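Local coordinates for long form salivary protein D7L1 (Aedes aegypti, PDB 3DZT) that binds and sequesters host biogenic amines and eicosanoids, lipids in an N-terminal pocket and amines in a C-terminal one, so modulating mosquito blood feeding, at residues Q74-A79 with K125-G130; F4-M9 with K144-K149. All coordinates share one frame; numbering follows the deposited sequence.

Interaction 1 of 2, residues Q74-A79 with K125-G130; sequences QEQFKA and KNLFHG. With EAH ((5S,7E,9E,11Z,14Z)-5-hydroxyicosa-7,9,11,14-tetraenoic acid), chain C.
Phe77 and Leu127 mark the closest backbone approach, their CA atoms 6.7 Å apart, where helix 71-79 meets the end of helix 121-127. Phe128 is the first residue to leave helical angles, and His129 follows with positive phi. The turn is closed by a backbone hydrogen bond from Gly130 N to Lys125 O.

Gln76 makes the largest single contribution. Its CG stands anti to the backbone N (chi1 -171°) and the chain bends at chi2, which brings the amide up to the helix end. There Gln76 NE2 donates to Leu127 O over 3.0 Å, with an N-H...O angle of 156°; the acceptor lies close to the amide plane, while the donor is tilted 22° from the carbonyl plane. The other amide atom, OE1, accepts from Phe4 N, so both polar ends of this buried side chain are satisfied. Gln76 CG also makes a CH-pi contact over one face of the Phe128 ring, 4.0 Å from its centroid. The opposite face of that ring meets the tail carbon C20 of the bound hydroxyeicosatetraenoic acid. Leu127 CD2 comes in at a slant to the Phe77 ring, 4.0 Å from Phe77 CD1.

At the far side of the turn, Gly130 O, part of the experimentally identified leukotriene E4 site, accepts a 3.1 Å hydrogen bond from the ligand hydroxyl O3. Lys125 NZ donates a second hydrogen bond to Gly130 O at 2.6 Å, from above the carbonyl plane.

The turn thus lines the lipid pocket, with Phe128 and His129 resting on helix 6-20, His129 also on helix 132-142, and Phe77 on helix 86-97.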
loop_
_atom_site.group_PDB
_atom_site.type_symbol
_atom_site.label_atom_id
_atom_site.label_comp_id
_atom_site.label_asym_id
_atom_site.label_seq_id
_atom_site.Cartn_x
_atom_site.Cartn_y
_atom_site.Cartn_z
ATOM N N GLN A 74 -8.649 -17.155 7.979
ATOM C CA GLN A 74 -8.914 -18.330 7.159
ATOM C C GLN A 74 -8.564 -18.078 5.691
ATOM O O GLN A 74 -7.961 -18.940 5.039
ATOM C CB GLN A 74 -10.346 -18.829 7.350
ATOM C CG GLN A 74 -10.608 -19.502 8.724
ATOM C CD GLN A 74 -9.639 -20.664 9.072
ATOM O OE1 GLN A 74 -9.222 -21.448 8.214
ATOM N NE2 GLN A 74 -9.299 -20.770 10.348
ATOM N N GLU A 75 -8.908 -16.895 5.183
ATOM C CA GLU A 75 -8.574 -16.542 3.802
ATOM C C GLU A 75 -7.069 -16.511 3.580
ATOM O O GLU A 75 -6.571 -16.970 2.545
ATOM C CB GLU A 75 -9.198 -15.201 3.395
ATOM C CG GLU A 75 -10.678 -15.305 3.030
ATOM C CD GLU A 75 -10.946 -16.347 1.943
ATOM O OE1 GLU A 75 -10.599 -16.089 0.766
ATOM O OE2 GLU A 75 -11.494 -17.423 2.275
ATOM N N GLN A 76 -6.347 -15.979 4.566
ATOM C CA GLN A 76 -4.900 -15.864 4.470
ATOM C C GLN A 76 -4.245 -17.249 4.456
ATOM O O GLN A 76 -3.333 -17.501 3.660
ATOM C CB GLN A 76 -4.345 -14.985 5.600
ATOM C CG GLN A 76 -2.871 -14.638 5.449
ATOM C CD GLN A 76 -2.603 -13.592 4.349
ATOM O OE1 GLN A 76 -3.530 -13.032 3.762
ATOM N NE2 GLN A 76 -1.326 -13.321 4.092
ATOM N N PHE A 77 -4.710 -18.138 5.330
ATOM C CA PHE A 77 -4.159 -19.491 5.418
ATOM C C PHE A 77 -4.460 -20.292 4.147
ATOM O O PHE A 77 -3.633 -21.084 3.694
ATOM C CB PHE A 77 -4.748 -20.230 6.617
ATOM C CG PHE A 77 -4.095 -21.551 6.905
ATOM C CD1 PHE A 77 -2.708 -21.714 6.798
ATOM C CD2 PHE A 77 -4.862 -22.626 7.350
ATOM C CE1 PHE A 77 -2.107 -22.955 7.091
ATOM C CE2 PHE A 77 -4.274 -23.861 7.643
ATOM C CZ PHE A 77 -2.903 -24.033 7.513
ATOM N N LYS A 78 -5.653 -20.109 3.601
ATOM C CA LYS A 78 -6.027 -20.774 2.337
ATOM C C LYS A 78 -5.053 -20.383 1.208
ATOM O O LYS A 78 -4.614 -21.223 0.405
ATOM C CB LYS A 78 -7.456 -20.384 1.969
ATOM C CG LYS A 78 -7.879 -20.852 0.595
ATOM C CD LYS A 78 -9.389 -20.892 0.457
ATOM C CE LYS A 78 -9.774 -21.285 -0.960
ATOM N NZ LYS A 78 -11.164 -21.830 -1.002
ATOM N N ALA A 79 -4.720 -19.106 1.159
ATOM C CA ALA A 79 -3.792 -18.578 0.150
ATOM C C ALA A 79 -2.340 -19.026 0.395
ATOM O O ALA A 79 -1.583 -19.202 -0.572
ATOM C CB ALA A 79 -3.867 -17.061 0.117
ATOM N N LYS A 125 2.270 -13.491 12.905
ATOM C CA LYS A 125 3.481 -13.019 12.216
ATOM C C LYS A 125 3.795 -13.847 10.971
ATOM O O LYS A 125 4.045 -13.278 9.901
ATOM C CB LYS A 125 4.665 -13.063 13.178
ATOM C CG LYS A 125 5.936 -12.380 12.697
ATOM C CD LYS A 125 6.915 -12.368 13.885
ATOM C CE LYS A 125 7.909 -11.252 13.797
ATOM N NZ LYS A 125 8.679 -11.323 12.537
ATOM N N ASN A 126 3.784 -15.179 11.110
ATOM C CA ASN A 126 4.089 -16.071 9.983
ATOM C C ASN A 126 3.080 -15.950 8.855
ATOM O O ASN A 126 3.458 -15.847 7.689
ATOM C CB ASN A 126 4.185 -17.519 10.472
ATOM C CG ASN A 126 5.448 -17.763 11.307
ATOM O OD1 ASN A 126 6.238 -16.861 11.508
ATOM N ND2 ASN A 126 5.623 -18.975 11.795
ATOM N N LEU A 127 1.800 -15.938 9.226
ATOM C CA LEU A 127 0.703 -15.946 8.260
ATOM C C LEU A 127 0.648 -14.670 7.451
ATOM O O LEU A 127 0.299 -14.700 6.273
ATOM C CB LEU A 127 -0.629 -16.071 8.978
ATOM C CG LEU A 127 -1.406 -17.367 8.986
ATOM C CD1 LEU A 127 -2.833 -17.052 9.399
ATOM C CD2 LEU A 127 -1.383 -18.059 7.591
ATOM N N PHE A 128 0.969 -13.562 8.107
ATOM C CA PHE A 128 0.782 -12.229 7.522
ATOM C C PHE A 128 2.087 -11.577 7.051
ATOM O O PHE A 128 2.197 -10.339 7.004
ATOM C CB PHE A 128 -0.046 -11.323 8.459
ATOM C CG PHE A 128 -1.524 -11.692 8.483
ATOM C CD1 PHE A 128 -2.363 -11.296 7.431
ATOM C CD2 PHE A 128 -2.058 -12.467 9.506
ATOM C CE1 PHE A 128 -3.714 -11.648 7.404
ATOM C CE2 PHE A 128 -3.431 -12.832 9.494
ATOM C CZ PHE A 128 -4.246 -12.441 8.424
ATOM N N HIS A 129 3.044 -12.419 6.652
ATOM C CA HIS A 129 4.263 -11.961 5.966
ATOM C C HIS A 129 5.106 -11.069 6.860
ATOM O O HIS A 129 5.695 -10.086 6.413
ATOM C CB HIS A 129 3.915 -11.285 4.630
ATOM C CG HIS A 129 3.088 -12.153 3.734
ATOM N ND1 HIS A 129 3.466 -13.432 3.379
ATOM C CD2 HIS A 129 1.909 -11.922 3.108
ATOM C CE1 HIS A 129 2.551 -13.957 2.585
ATOM N NE2 HIS A 129 1.604 -13.052 2.385
ATOM N N GLY A 130 5.161 -11.446 8.133
ATOM C CA GLY A 130 5.956 -10.725 9.109
ATOM C C GLY A 130 7.270 -11.431 9.405
ATOM O O GLY A 130 8.165 -10.835 10.020
HETATM O O1 EAH C . 9.793 -8.847 4.124
HETATM C C1 EAH C . 9.884 -8.554 5.278
HETATM O O2 EAH C . 10.845 -7.933 5.661
HETATM C C2 EAH C . 8.869 -8.980 6.293
HETATM C C3 EAH C . 9.067 -8.067 7.462
HETATM C C4 EAH C . 7.887 -7.151 7.718
HETATM C C5 EAH C . 7.805 -6.811 9.201
HETATM O O3 EAH C . 7.416 -7.827 9.950
HETATM C C6 EAH C . 7.034 -5.526 9.431
HETATM C C7 EAH C . 6.729 -5.230 10.875
HETATM C C8 EAH C . 5.287 -5.010 11.128
HETATM C C9 EAH C . 4.954 -5.071 12.522
HETATM C C10 EAH C . 3.674 -5.252 12.768
HETATM C C11 EAH C . 3.532 -5.309 14.195
HETATM C C12 EAH C . 2.439 -5.658 14.811
HETATM C C13 EAH C . 1.201 -5.929 14.051
HETATM C C14 EAH C . 0.134 -4.968 14.464
HETATM C C15 EAH C . -1.066 -5.208 14.923
HETATM C C16 EAH C . -1.656 -6.554 15.139
HETATM C C17 EAH C . -2.326 -7.078 13.905
HETATM C C18 EAH C . -1.326 -7.969 13.252
HETATM C C19 EAH C . -1.838 -9.121 12.439
HETATM C C20 EAH C . -2.398 -8.735 11.122
#

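Interaction 2 of 2, residues F4-M9 with K144-K149; sequences FDPEEM and KDIRQK. With EAH ((5S,7E,9E,11Z,14Z)-5-hydroxyicosa-7,9,11,14-tetraenoic acid), chain C.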
loop_
_atom_site.group_PDB
_atom_site.type_symbol
_atom_site.label_atom_id
_atom_site.label_comp_id
_atom_site.label_asym_id
_atom_site.label_seq_id
_atom_site.Cartn_x
_atom_site.Cartn_y
_atom_site.Cartn_z
ATOM N N PHE A 4 -3.613 -11.310 1.437
ATOM C CA PHE A 4 -2.615 -10.283 1.174
ATOM C C PHE A 4 -1.294 -10.932 0.888
ATOM O O PHE A 4 -0.862 -11.833 1.620
ATOM C CB PHE A 4 -2.471 -9.354 2.404
ATOM C CG PHE A 4 -3.751 -8.672 2.798
ATOM C CD1 PHE A 4 -4.251 -7.597 2.047
ATOM C CD2 PHE A 4 -4.490 -9.120 3.905
ATOM C CE1 PHE A 4 -5.439 -6.956 2.411
ATOM C CE2 PHE A 4 -5.673 -8.491 4.263
ATOM C CZ PHE A 4 -6.155 -7.418 3.523
ATOM N N ASP A 5 -0.641 -10.485 -0.187
ATOM C CA ASP A 5 0.702 -10.948 -0.509
ATOM C C ASP A 5 1.749 -10.149 0.308
ATOM O O ASP A 5 1.355 -9.253 1.077
ATOM C CB ASP A 5 0.934 -10.937 -2.046
ATOM C CG ASP A 5 1.127 -9.541 -2.631
ATOM O OD1 ASP A 5 1.480 -8.617 -1.882
ATOM O OD2 ASP A 5 0.893 -9.369 -3.865
ATOM N N PRO A 6 3.047 -10.502 0.218
ATOM C CA PRO A 6 4.028 -9.828 1.076
ATOM C C PRO A 6 4.123 -8.302 0.878
ATOM O O PRO A 6 4.346 -7.568 1.848
ATOM C CB PRO A 6 5.353 -10.511 0.696
ATOM C CG PRO A 6 4.925 -11.898 0.233
ATOM C CD PRO A 6 3.676 -11.596 -0.558
ATOM N N GLU A 7 3.949 -7.852 -0.363
ATOM C CA GLU A 7 4.014 -6.429 -0.678
ATOM C C GLU A 7 2.781 -5.739 -0.081
ATOM O O GLU A 7 2.873 -4.604 0.393
ATOM C CB GLU A 7 4.067 -6.227 -2.202
ATOM C CG GLU A 7 4.111 -4.738 -2.663
ATOM C CD GLU A 7 2.753 -4.068 -2.678
ATOM O OE1 GLU A 7 1.712 -4.762 -2.797
ATOM O OE2 GLU A 7 2.713 -2.823 -2.582
ATOM N N GLU A 8 1.625 -6.402 -0.156
ATOM C CA GLU A 8 0.386 -5.820 0.361
ATOM C C GLU A 8 0.499 -5.650 1.853
ATOM O O GLU A 8 0.068 -4.610 2.382
ATOM C CB GLU A 8 -0.833 -6.633 -0.019
ATOM C CG GLU A 8 -1.114 -6.531 -1.533
ATOM C CD GLU A 8 -2.202 -7.460 -1.943
ATOM O OE1 GLU A 8 -2.090 -8.672 -1.666
ATOM O OE2 GLU A 8 -3.176 -6.977 -2.561
ATOM N N MET A 9 1.067 -6.658 2.535
ATOM C CA MET A 9 1.298 -6.493 3.974
ATOM C C MET A 9 2.336 -5.427 4.293
ATOM O O MET A 9 2.160 -4.663 5.245
ATOM C CB MET A 9 1.633 -7.833 4.669
ATOM C CG MET A 9 0.459 -8.812 4.617
ATOM S SD MET A 9 -1.101 -8.174 5.311
ATOM C CE MET A 9 -0.627 -7.542 6.892
ATOM N N LYS A 144 10.102 -11.481 -10.548
ATOM C CA LYS A 144 9.592 -10.311 -11.306
ATOM C C LYS A 144 8.061 -10.129 -11.269
ATOM O O LYS A 144 7.553 -9.112 -11.725
ATOM C CB LYS A 144 10.060 -10.390 -12.769
ATOM C CG LYS A 144 9.179 -11.325 -13.577
ATOM C CD LYS A 144 9.844 -11.936 -14.806
ATOM C CE LYS A 144 9.045 -13.156 -15.274
ATOM N NZ LYS A 144 7.570 -12.911 -15.438
ATOM N N ASP A 145 7.328 -11.103 -10.718
ATOM C CA ASP A 145 5.861 -11.043 -10.695
ATOM C C ASP A 145 5.286 -10.262 -9.499
ATOM O O ASP A 145 4.091 -9.996 -9.434
ATOM C CB ASP A 145 5.266 -12.463 -10.780
ATOM C CG ASP A 145 5.670 -13.174 -12.039
ATOM O OD1 ASP A 145 5.619 -12.554 -13.123
ATOM O OD2 ASP A 145 6.038 -14.356 -11.937
ATOM N N ILE A 146 6.150 -9.846 -8.584
ATOM C CA ILE A 146 5.726 -8.970 -7.485
ATOM C C ILE A 146 6.736 -7.836 -7.312
ATOM O O ILE A 146 7.938 -7.992 -7.610
ATOM C CB ILE A 146 5.596 -9.779 -6.157
ATOM C CG1 ILE A 146 4.773 -9.002 -5.115
ATOM C CG2 ILE A 146 6.989 -10.197 -5.641
ATOM C CD1 ILE A 146 4.449 -9.806 -3.845
ATOM N N ARG A 147 6.256 -6.682 -6.844
ATOM C CA ARG A 147 7.173 -5.603 -6.507
ATOM C C ARG A 147 8.056 -6.070 -5.344
ATOM O O ARG A 147 7.551 -6.528 -4.297
ATOM C CB ARG A 147 6.389 -4.347 -6.160
ATOM C CG ARG A 147 7.264 -3.137 -5.747
ATOM C CD ARG A 147 7.412 -3.076 -4.228
ATOM N NE ARG A 147 8.270 -1.944 -3.842
ATOM C CZ ARG A 147 8.778 -1.786 -2.620
ATOM N NH1 ARG A 147 8.480 -2.645 -1.642
ATOM N NH2 ARG A 147 9.572 -0.753 -2.369
ATOM N N GLN A 148 9.367 -5.967 -5.536
ATOM C CA GLN A 148 10.334 -6.484 -4.554
ATOM C C GLN A 148 10.667 -5.372 -3.565
ATOM O O GLN A 148 10.459 -4.192 -3.845
ATOM C CB GLN A 148 11.617 -6.936 -5.266
ATOM C CG GLN A 148 11.421 -8.146 -6.158
ATOM C CD GLN A 148 11.271 -9.440 -5.371
ATOM O OE1 GLN A 148 11.888 -9.624 -4.310
ATOM N NE2 GLN A 148 10.469 -10.366 -5.907
ATOM N N LYS A 149 11.216 -5.736 -2.414
ATOM C CA LYS A 149 11.621 -4.700 -1.447
ATOM C C LYS A 149 12.665 -3.783 -2.083
ATOM O O LYS A 149 13.525 -4.262 -2.849
ATOM C CB LYS A 149 12.171 -5.344 -0.169
ATOM C CG LYS A 149 11.034 -5.909 0.715
ATOM C CD LYS A 149 11.482 -6.333 2.120
ATOM C CE LYS A 149 12.458 -7.493 2.010
ATOM N NZ LYS A 149 13.005 -7.957 3.331
HETATM O O1 EAH C . 9.793 -8.847 4.124
HETATM C C1 EAH C . 9.884 -8.554 5.278
HETATM O O2 EAH C . 10.845 -7.933 5.661
HETATM C C2 EAH C . 8.869 -8.980 6.293
HETATM C C3 EAH C . 9.067 -8.067 7.462
HETATM C C4 EAH C . 7.887 -7.151 7.718
HETATM C C5 EAH C . 7.805 -6.811 9.201
HETATM O O3 EAH C . 7.416 -7.827 9.950
HETATM C C6 EAH C . 7.034 -5.526 9.431
HETATM C C7 EAH C . 6.729 -5.230 10.875
HETATM C C8 EAH C . 5.287 -5.010 11.128
HETATM C C9 EAH C . 4.954 -5.071 12.522
HETATM C C10 EAH C . 3.674 -5.252 12.768
HETATM C C11 EAH C . 3.532 -5.309 14.195
HETATM C C12 EAH C . 2.439 -5.658 14.811
HETATM C C13 EAH C . 1.201 -5.929 14.051
HETATM C C14 EAH C . 0.134 -4.968 14.464
HETATM C C15 EAH C . -1.066 -5.208 14.923
HETATM C C16 EAH C . -1.656 -6.554 15.139
HETATM C C17 EAH C . -2.326 -7.078 13.905
HETATM C C18 EAH C . -1.326 -7.969 13.252
HETATM C C19 EAH C . -1.838 -9.121 12.439
HETATM C C20 EAH C . -2.398 -8.735 11.122
#
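Ile146 CD1 is pressed against the start of helix 6-20, with Asp5 CG at 3.5 Å and Pro6 CD at 3.8 Å. The isoleucine side chain is extended, CG1 anti to the backbone N (chi1 -163°), which carries its terminal methyl across to the N-terminus of the helix. Asp5, the N-cap, approaches from the opposite direction, its CG lying between the backbone N and the carbonyl carbon (chi1 74°). This rotamer also turns Asp5 OD1 back to accept from Glu8 N at 2.8 Å, while Asp5 N donates to Glu8 OE1 at 2.8 Å and 171°. The reciprocal pair is a capping box.

Glu7 and Arg147 meet through their aliphatic parts, Glu7 CG 4.0 Å from Arg147 CD, and cross at about a right angle. Their charged ends part: Glu7 OE2 forms a salt bridge with Arg198 and a hydrogen bond with Tyr274, and Arg147 NE hydrogen-bonds to Gln151 O. Lys149, an experimentally established leukotriene E4 binding residue, donates from NZ to ligand O2 over 3.2 Å and weakly to O1, the fatty acid carboxylate.

The loop between helices 132-142 and 153-161 is thereby packed on helix 6-20, with Ile146 also touching Tyr139 of the former helix and Arg147 touching Tyr153 and Phe156 of the latter.

How the interactions relate
Both contacts are buried, their centres 14 Å apart, with interaction 2 nearer the middle of the chain. Interaction 1 joins two parts of the N-terminal half, whereas interaction 2 ties residues 4-9 to a loop 135 residues later. A side-chain-to-backbone hydrogen bond and aromatic packing carry the first; the second has no hydrogen bond between its segments and relies on the isoleucine methyl set against the Asp5 carboxylate and Pro6, and on the aliphatic stems of Glu7 and Arg147, at a helix start closed by a capping box. The Gln76-Phe4 hydrogen bond and His129, packed against Phe4 and Asp5, join them. One lipid spans both, its hydroxyl bonded to Gly130 O, its tail against Phe128 and its carboxylate at Lys149.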